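Local coordinates for protein putative hydrolase (Agrobacterium vitis, PDB 3LLC) that probably hydrolyses thioesters and esters, freeing fatty acids from S-acylated proteins and perhaps cleaving acyl-glucuronides, with an alpha/beta hydrolase fold, at residues D86-I89 against S90-L93; A120-L123 against I124-L127; M190-G193 against R194-V198. All coordinates share one frame; numbering follows the deposited sequence.

Contact 1: residues D86-I89 against S90-L93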
loop_
_atom_site.group_PDB
_atom_site.type_symbol
_atom_site.label_atom_id
_atom_site.label_comp_id
_atom_site.label_asym_id
_atom_site.label_seq_id
_atom_site.Cartn_x
_atom_site.Cartn_y
_atom_site.Cartn_z
ATOM N N ASP A 86 0.498 -9.092 15.535
ATOM C CA ASP A 86 -0.257 -7.939 16.050
ATOM C C ASP A 86 -0.665 -6.958 14.937
ATOM O O ASP A 86 -1.405 -6.011 15.191
ATOM C CB ASP A 86 0.534 -7.212 17.158
ATOM C CG ASP A 86 0.704 -8.055 18.424
ATOM O OD1 ASP A 86 -0.177 -8.862 18.734
ATOM O OD2 ASP A 86 1.746 -7.956 19.097
ATOM N N GLY A 87 -0.187 -7.171 13.715
ATOM C CA GLY A 87 -0.536 -6.341 12.591
ATOM C C GLY A 87 -1.999 -6.386 12.140
ATOM O O GLY A 87 -2.629 -7.427 12.128
ATOM N N THR A 88 -2.524 -5.223 11.760
ATOM C CA THR A 88 -3.876 -5.086 11.223
ATOM C C THR A 88 -3.831 -3.931 10.208
ATOM O O THR A 88 -2.924 -3.073 10.249
ATOM C CB THR A 88 -4.923 -4.757 12.329
ATOM O OG1 THR A 88 -4.583 -3.492 12.929
ATOM C CG2 THR A 88 -5.076 -5.865 13.453
ATOM N N ILE A 89 -4.812 -3.870 9.315
ATOM C CA ILE A 89 -4.964 -2.736 8.429
ATOM C C ILE A 89 -4.987 -1.420 9.240
ATOM O O ILE A 89 -4.296 -0.455 8.843
ATOM C CB ILE A 89 -6.188 -2.860 7.499
ATOM C CG1 ILE A 89 -6.118 -4.126 6.609
ATOM C CG2 ILE A 89 -6.319 -1.651 6.596
ATOM C CD1 ILE A 89 -4.972 -4.145 5.668
ATOM N N SER A 90 -5.752 -1.362 10.333
ATOM C CA SER A 90 -5.784 -0.134 11.145
ATOM C C SER A 90 -4.391 0.296 11.651
ATOM O O SER A 90 -4.039 1.494 11.603
ATOM C CB SER A 90 -6.753 -0.239 12.320
ATOM O OG SER A 90 -8.108 -0.327 11.887
ATOM N N ARG A 91 -3.608 -0.658 12.187
ATOM C CA ARG A 91 -2.269 -0.341 12.718
ATOM C C ARG A 91 -1.281 0.075 11.627
ATOM O O ARG A 91 -0.467 1.001 11.822
ATOM C CB ARG A 91 -1.682 -1.521 13.538
ATOM C CG ARG A 91 -2.272 -1.594 14.931
ATOM C CD ARG A 91 -1.968 -2.880 15.640
ATOM N NE ARG A 91 -0.551 -3.206 15.840
ATOM C CZ ARG A 91 0.216 -2.779 16.848
ATOM N NH1 ARG A 91 -0.234 -1.915 17.759
ATOM N NH2 ARG A 91 1.473 -3.212 16.937
ATOM N N TRP A 92 -1.350 -0.596 10.470
ATOM C CA TRP A 92 -0.438 -0.310 9.362
ATOM C C TRP A 92 -0.791 1.025 8.685
ATOM O O TRP A 92 0.096 1.779 8.292
ATOM C CB TRP A 92 -0.423 -1.485 8.363
ATOM C CG TRP A 92 0.243 -2.737 8.969
ATOM C CD1 TRP A 92 1.280 -2.753 9.846
ATOM C CD2 TRP A 92 -0.068 -4.134 8.701
ATOM N NE1 TRP A 92 1.639 -4.055 10.161
ATOM C CE2 TRP A 92 0.838 -4.916 9.469
ATOM C CE3 TRP A 92 -1.012 -4.782 7.910
ATOM C CZ2 TRP A 92 0.829 -6.325 9.446
ATOM C CZ3 TRP A 92 -1.038 -6.183 7.905
ATOM C CH2 TRP A 92 -0.133 -6.930 8.680
ATOM N N LEU A 93 -2.080 1.351 8.646
ATOM C CA LEU A 93 -2.522 2.670 8.209
ATOM C C LEU A 93 -2.036 3.755 9.173
ATOM O O LEU A 93 -1.566 4.813 8.725
ATOM C CB LEU A 93 -4.058 2.710 8.107
ATOM C CG LEU A 93 -4.703 4.096 7.897
ATOM C CD1 LEU A 93 -4.267 4.718 6.520
ATOM C CD2 LEU A 93 -6.277 3.956 7.956
#

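Contact 2: residues A120-L123 against I124-L127. With EDO (1,2-ethanediol), chain C.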
loop_
_atom_site.group_PDB
_atom_site.type_symbol
_atom_site.label_atom_id
_atom_site.label_comp_id
_atom_site.label_asym_id
_atom_site.label_seq_id
_atom_site.Cartn_x
_atom_site.Cartn_y
_atom_site.Cartn_z
ATOM N N ALA A 120 -3.370 3.010 0.807
ATOM C CA ALA A 120 -3.374 4.305 0.080
ATOM C C ALA A 120 -4.764 4.929 0.011
ATOM O O ALA A 120 -4.924 6.144 0.243
ATOM C CB ALA A 120 -2.810 4.142 -1.356
ATOM N N LEU A 121 -5.769 4.104 -0.302
ATOM C CA LEU A 121 -7.183 4.576 -0.385
ATOM C C LEU A 121 -7.708 5.044 0.983
ATOM O O LEU A 121 -8.355 6.102 1.082
ATOM C CB LEU A 121 -8.056 3.454 -0.994
ATOM C CG LEU A 121 -7.781 3.113 -2.460
ATOM C CD1 LEU A 121 -8.351 1.744 -2.914
ATOM C CD2 LEU A 121 -8.332 4.254 -3.313
ATOM N N ARG A 122 -7.412 4.290 2.051
ATOM C CA ARG A 122 -7.757 4.731 3.421
ATOM C C ARG A 122 -7.005 6.031 3.806
ATOM O O ARG A 122 -7.569 6.919 4.471
ATOM C CB ARG A 122 -7.465 3.635 4.474
ATOM C CG ARG A 122 -8.488 2.448 4.441
ATOM C CD ARG A 122 -9.866 2.832 5.031
ATOM N NE ARG A 122 -9.774 3.231 6.426
ATOM C CZ ARG A 122 -10.086 4.431 6.918
ATOM N NH1 ARG A 122 -10.578 5.401 6.146
ATOM N NH2 ARG A 122 -9.930 4.654 8.203
ATOM N N LEU A 123 -5.738 6.130 3.407
ATOM C CA LEU A 123 -4.906 7.301 3.772
ATOM C C LEU A 123 -5.490 8.568 3.196
ATOM O O LEU A 123 -5.588 9.582 3.896
ATOM C CB LEU A 123 -3.464 7.091 3.269
ATOM C CG LEU A 123 -2.323 8.050 3.610
ATOM C CD1 LEU A 123 -2.278 8.285 5.081
ATOM C CD2 LEU A 123 -0.990 7.440 3.124
ATOM N N ILE A 124 -5.908 8.528 1.937
ATOM C CA ILE A 124 -6.524 9.741 1.340
ATOM C C ILE A 124 -7.812 10.148 2.061
ATOM O O ILE A 124 -8.051 11.348 2.299
ATOM C CB ILE A 124 -6.672 9.617 -0.236
ATOM C CG1 ILE A 124 -7.042 10.957 -0.871
ATOM C CG2 ILE A 124 -7.733 8.591 -0.675
ATOM C CD1 ILE A 124 -5.875 11.868 -0.996
ATOM N N GLN A 125 -8.604 9.156 2.484
ATOM C CA GLN A 125 -9.804 9.411 3.299
ATOM C C GLN A 125 -9.475 10.064 4.631
ATOM O O GLN A 125 -10.153 11.019 5.033
ATOM C CB GLN A 125 -10.654 8.118 3.534
ATOM C CG GLN A 125 -11.224 7.534 2.242
ATOM C CD GLN A 125 -12.010 6.230 2.456
ATOM O OE1 GLN A 125 -11.722 5.448 3.387
ATOM N NE2 GLN A 125 -13.045 6.030 1.640
ATOM N N GLU A 126 -8.415 9.602 5.294
ATOM C CA GLU A 126 -7.992 10.163 6.595
ATOM C C GLU A 126 -7.500 11.608 6.425
ATOM O O GLU A 126 -7.811 12.478 7.226
ATOM C CB GLU A 126 -6.868 9.316 7.247
ATOM C CG GLU A 126 -7.271 7.887 7.674
ATOM C CD GLU A 126 -7.886 7.798 9.088
ATOM O OE1 GLU A 126 -7.122 7.770 10.085
ATOM O OE2 GLU A 126 -9.131 7.698 9.199
ATOM N N LEU A 127 -6.710 11.855 5.382
ATOM C CA LEU A 127 -6.239 13.239 5.118
ATOM C C LEU A 127 -7.395 14.181 4.777
ATOM O O LEU A 127 -7.482 15.302 5.316
ATOM C CB LEU A 127 -5.181 13.249 4.010
ATOM C CG LEU A 127 -3.875 12.513 4.341
ATOM C CD1 LEU A 127 -2.972 12.378 3.090
ATOM C CD2 LEU A 127 -3.120 13.187 5.470
HETATM C C1 EDO C . -17.341 5.038 1.531
HETATM O O1 EDO C . -17.945 3.746 1.566
HETATM C C2 EDO C . -16.165 4.950 0.586
HETATM O O2 EDO C . -15.156 4.230 1.247
#

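Contact 3: residues M190-G193 against R194-V198. With EDO (1,2-ethanediol), chain C; EDO (1,2-ethanediol), chain D.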
loop_
_atom_site.group_PDB
_atom_site.type_symbol
_atom_site.label_atom_id
_atom_site.label_comp_id
_atom_site.label_asym_id
_atom_site.label_seq_id
_atom_site.Cartn_x
_atom_site.Cartn_y
_atom_site.Cartn_z
HETATM N N MSE A 190 -8.686 -10.248 10.004
HETATM C CA MSE A 190 -9.960 -10.460 9.300
HETATM C C MSE A 190 -11.073 -9.538 9.895
HETATM O O MSE A 190 -11.820 -8.931 9.145
HETATM C CB MSE A 190 -10.430 -11.927 9.391
HETATM C CG MSE A 190 -9.450 -12.979 8.752
HETATM SE SE MSE A 190 -9.266 -12.848 6.917
HETATM C CE MSE A 190 -11.111 -13.218 6.456
ATOM N N GLU A 191 -11.142 -9.444 11.216
ATOM C CA GLU A 191 -12.218 -8.662 11.877
ATOM C C GLU A 191 -12.014 -7.159 11.573
ATOM O O GLU A 191 -12.932 -6.466 11.156
ATOM C CB GLU A 191 -12.227 -8.916 13.375
ATOM C CG GLU A 191 -12.746 -10.303 13.781
ATOM C CD GLU A 191 -12.572 -10.630 15.245
ATOM O OE1 GLU A 191 -11.884 -9.906 16.004
ATOM O OE2 GLU A 191 -13.125 -11.665 15.637
ATOM N N ASP A 192 -10.783 -6.699 11.707
ATOM C CA ASP A 192 -10.447 -5.281 11.467
ATOM C C ASP A 192 -10.495 -4.896 9.987
ATOM O O ASP A 192 -10.702 -3.725 9.672
ATOM C CB ASP A 192 -9.103 -4.946 12.144
ATOM C CG ASP A 192 -8.597 -3.530 11.827
ATOM O OD1 ASP A 192 -8.994 -2.602 12.546
ATOM O OD2 ASP A 192 -7.827 -3.353 10.875
ATOM N N GLY A 193 -10.365 -5.867 9.057
ATOM C CA GLY A 193 -10.480 -5.570 7.657
ATOM C C GLY A 193 -11.865 -4.990 7.318
ATOM O O GLY A 193 -11.964 -4.124 6.438
ATOM N N ARG A 194 -12.896 -5.412 8.033
ATOM C CA ARG A 194 -14.253 -4.881 7.837
ATOM C C ARG A 194 -14.381 -3.436 8.366
ATOM O O ARG A 194 -15.156 -2.629 7.804
ATOM C CB ARG A 194 -15.334 -5.809 8.416
ATOM C CG ARG A 194 -15.710 -6.938 7.425
ATOM C CD ARG A 194 -16.618 -8.010 8.074
ATOM N NE ARG A 194 -17.056 -8.975 7.052
ATOM C CZ ARG A 194 -18.138 -8.856 6.286
ATOM N NH1 ARG A 194 -18.957 -7.813 6.414
ATOM N NH2 ARG A 194 -18.434 -9.809 5.399
ATOM N N ALA A 195 -13.644 -3.125 9.435
ATOM C CA ALA A 195 -13.554 -1.736 9.940
ATOM C C ALA A 195 -12.994 -0.799 8.868
ATOM O O ALA A 195 -13.325 0.360 8.848
ATOM C CB ALA A 195 -12.725 -1.638 11.238
ATOM N N ASN A 196 -12.162 -1.302 7.962
ATOM C CA ASN A 196 -11.519 -0.513 6.911
ATOM C C ASN A 196 -12.071 -0.713 5.480
ATOM O O ASN A 196 -11.427 -0.351 4.471
ATOM C CB ASN A 196 -10.007 -0.815 6.939
ATOM C CG ASN A 196 -9.331 -0.240 8.158
ATOM O OD1 ASN A 196 -9.003 0.953 8.169
ATOM N ND2 ASN A 196 -9.100 -1.080 9.211
ATOM N N ARG A 197 -13.273 -1.290 5.380
ATOM C CA ARG A 197 -13.825 -1.618 4.079
ATOM C C ARG A 197 -14.086 -0.307 3.312
ATOM O O ARG A 197 -14.777 0.591 3.834
ATOM C CB ARG A 197 -15.117 -2.428 4.234
ATOM C CG ARG A 197 -15.608 -3.123 2.957
ATOM C CD ARG A 197 -16.843 -3.989 3.238
ATOM N NE ARG A 197 -17.055 -4.959 2.159
ATOM C CZ ARG A 197 -17.866 -6.008 2.226
ATOM N NH1 ARG A 197 -18.606 -6.241 3.301
ATOM N NH2 ARG A 197 -17.939 -6.841 1.180
ATOM N N VAL A 198 -13.537 -0.206 2.118
ATOM C CA VAL A 198 -13.653 1.030 1.286
ATOM C C VAL A 198 -14.633 0.960 0.116
ATOM O O VAL A 198 -15.125 2.022 -0.336
ATOM C CB VAL A 198 -12.255 1.557 0.807
ATOM C CG1 VAL A 198 -11.379 1.929 1.994
ATOM C CG2 VAL A 198 -11.512 0.569 -0.133
HETATM C C1 EDO C . -17.341 5.038 1.531
HETATM O O1 EDO C . -17.945 3.746 1.566
HETATM C C2 EDO C . -16.165 4.950 0.586
HETATM O O2 EDO C . -15.156 4.230 1.247
HETATM C C1 EDO D . -13.794 2.790 6.488
HETATM O O1 EDO D . -13.438 3.464 7.716
HETATM C C2 EDO D . -13.362 3.598 5.275
HETATM O O2 EDO D . -14.469 3.894 4.426
#

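Contact 1: residues D86-I89 against S90-L93
W92 N binds T88 O at 2.9 Å. T88 OG1 takes the backbone N-H of R91 at 3.1 Å, nearly straight at the hydrogen, so one threonine serves two amides of the first turn. This is an N-cap: T88 stands just before helix 89-103, which in this alpha/beta hydrolase leads into strand 107-113. Threonine suits the place because its hydroxyl can stand in for a carbonyl of a turn that does not exist; with OG1 set between the backbone N and the carbonyl carbon (chi1 62°), it faces the amide of R91. The next backbone bond, from L93 N to I89 O, carries the helix onward.

The indole of W92 lies flat against the backbone of G87 and T88. T88 O sits 3.0 Å above the ring plane, offset toward the rim, and G87 CA comes over the same face, 3.4 Å from W92 CZ2. Glycine fits here because its CA carries only hydrogens, letting the backbone settle against the flat ring. T88 N also lies over the indole face, buried and without a polar partner. At the rim of the indole, W92 NE1 donates to S75 O, and H77 meets the ring edge-to-face.

R91 turns the other way, toward D86. Its chain bends at chi3 (59°), which brings CD and NE alongside the D86 carbonyl. The opposite charges are near but not in contact: D86 OD2 remains 5.2 Å from R91 NH2, whereas R91 NE comes to 3.0 Å from D86 O.

Contact 2: residues A120-L123 against I124-L127
Two successive bends in R122, at chi2 (-74°) and chi3 (-61°), fold its chain back so that the guanidinium hangs beside Q125 and E126, although the side chain sets out away from them. Q125 instead runs extended beyond CG and carries its amide outward to meet the arginine. R122 NH1 donates to Q125 OE1 at 3.0 Å. The oxygen lies at the guanidinium edge, close to its plane, while the guanidinium and amide planes are turned 59° apart. R122 NH2 and E126 OE2 form a salt bridge at 3.3 Å, its hydrogen bond weak; E126 is modelled in two conformers, so this pairing is less certain than that with Q125.

One arginine thus engages the residues three and four places on, the usual reach of i to i+3 and i to i+4 pairs on a helix. Its NE is taken by N196 OD1, which limits rotation of the group. Glutamine suits its position by offering both polarities: OE1 accepts from R122, and NE2 donates to O2 of an ethanediol, probably from the crystallisation liquor, at 2.8 Å.

I124 CG2 makes a tight approach, 3.1 Å, to L121 O, a backbone oxygen that also takes a weak bond from Q125 N. On the buried flank L123 CG and L127 CD1 make a loose apolar contact at 4.4 Å, beside the main-chain bond from L127 N to L123 O.

The segment belongs to the helix of the beta-alpha-beta unit 107-113, 115-128, 136-143. A120, L121, I124 and L127 rest on strand 136-143, while L123 and L127 meet L97 of helix 89-103.

Contact 3: residues M190-G193 against R194-V198
D192 and N196 form the tight side of this turn, where the chain leaves helix 187-195. The helix lies in the insertion between strands 136-143 and 209-214, the place where alpha/beta hydrolases commonly carry a lid. N196, with CG anti to its carbonyl carbon (chi1 -70°), folds its amide back along the chain, and ND2 donates to D192 O at 3.1 Å. The donor stands above the carbonyl plane, 41° out of it. The backbone N of N196 adds a weak bond to the same oxygen and a sounder one to G193 O at 3.2 Å, so main chain and side chain together engage the carbonyls of D192 and G193. Asparagine suits the spot because its amide can give and take at once: ND2 also reaches S90 OG, while OD1 is already engaged by R122. The carboxylate of D192 crosses this amide with the planes 60° apart, and its OD1 is bound by S90 OG.

The outer side is looser. R194 N reaches back to E191 O at 3.3 Å, a three-residue step, whereas M190 O is 3.8 Å from R194 N. The long arginines suit this more open flank, where they find acidic partners: R194 pairs with E155, and R197 with D152. Selenomethionine M190, unlike the exposed R194, is buried and packs on T150 and I154.

Past the turn, backbone carbonyls meet ethanediol molecules, probably left from crystallisation. One holds A195 O and R197 O through weak bonds only; the other brings its O2 to V198 O at 2.7 Å.

Overall arrangement
Contact 3 joins the other two. S90 of contact 1 faces both D192 and N196, its OG lying 3.0 Å from N196 ND2, while R122 NE of contact 2 stands 3.0 Å from N196 OD1. Contacts 1 and 2 also meet directly, L93 CD2 lying 3.7 Å from R122 CB. The centre of contact 3 is about 10 Å from that of contact 1 and about 14 Å from that of contact 2. One ethanediol is hydrogen-bonded to both Q125 NE2 and V198 O. Helix 115-128 follows the probable nucleophile elbow at S114, likely part of a triad with D217 and H247; I89 and A120 lie near that elbow without touching it.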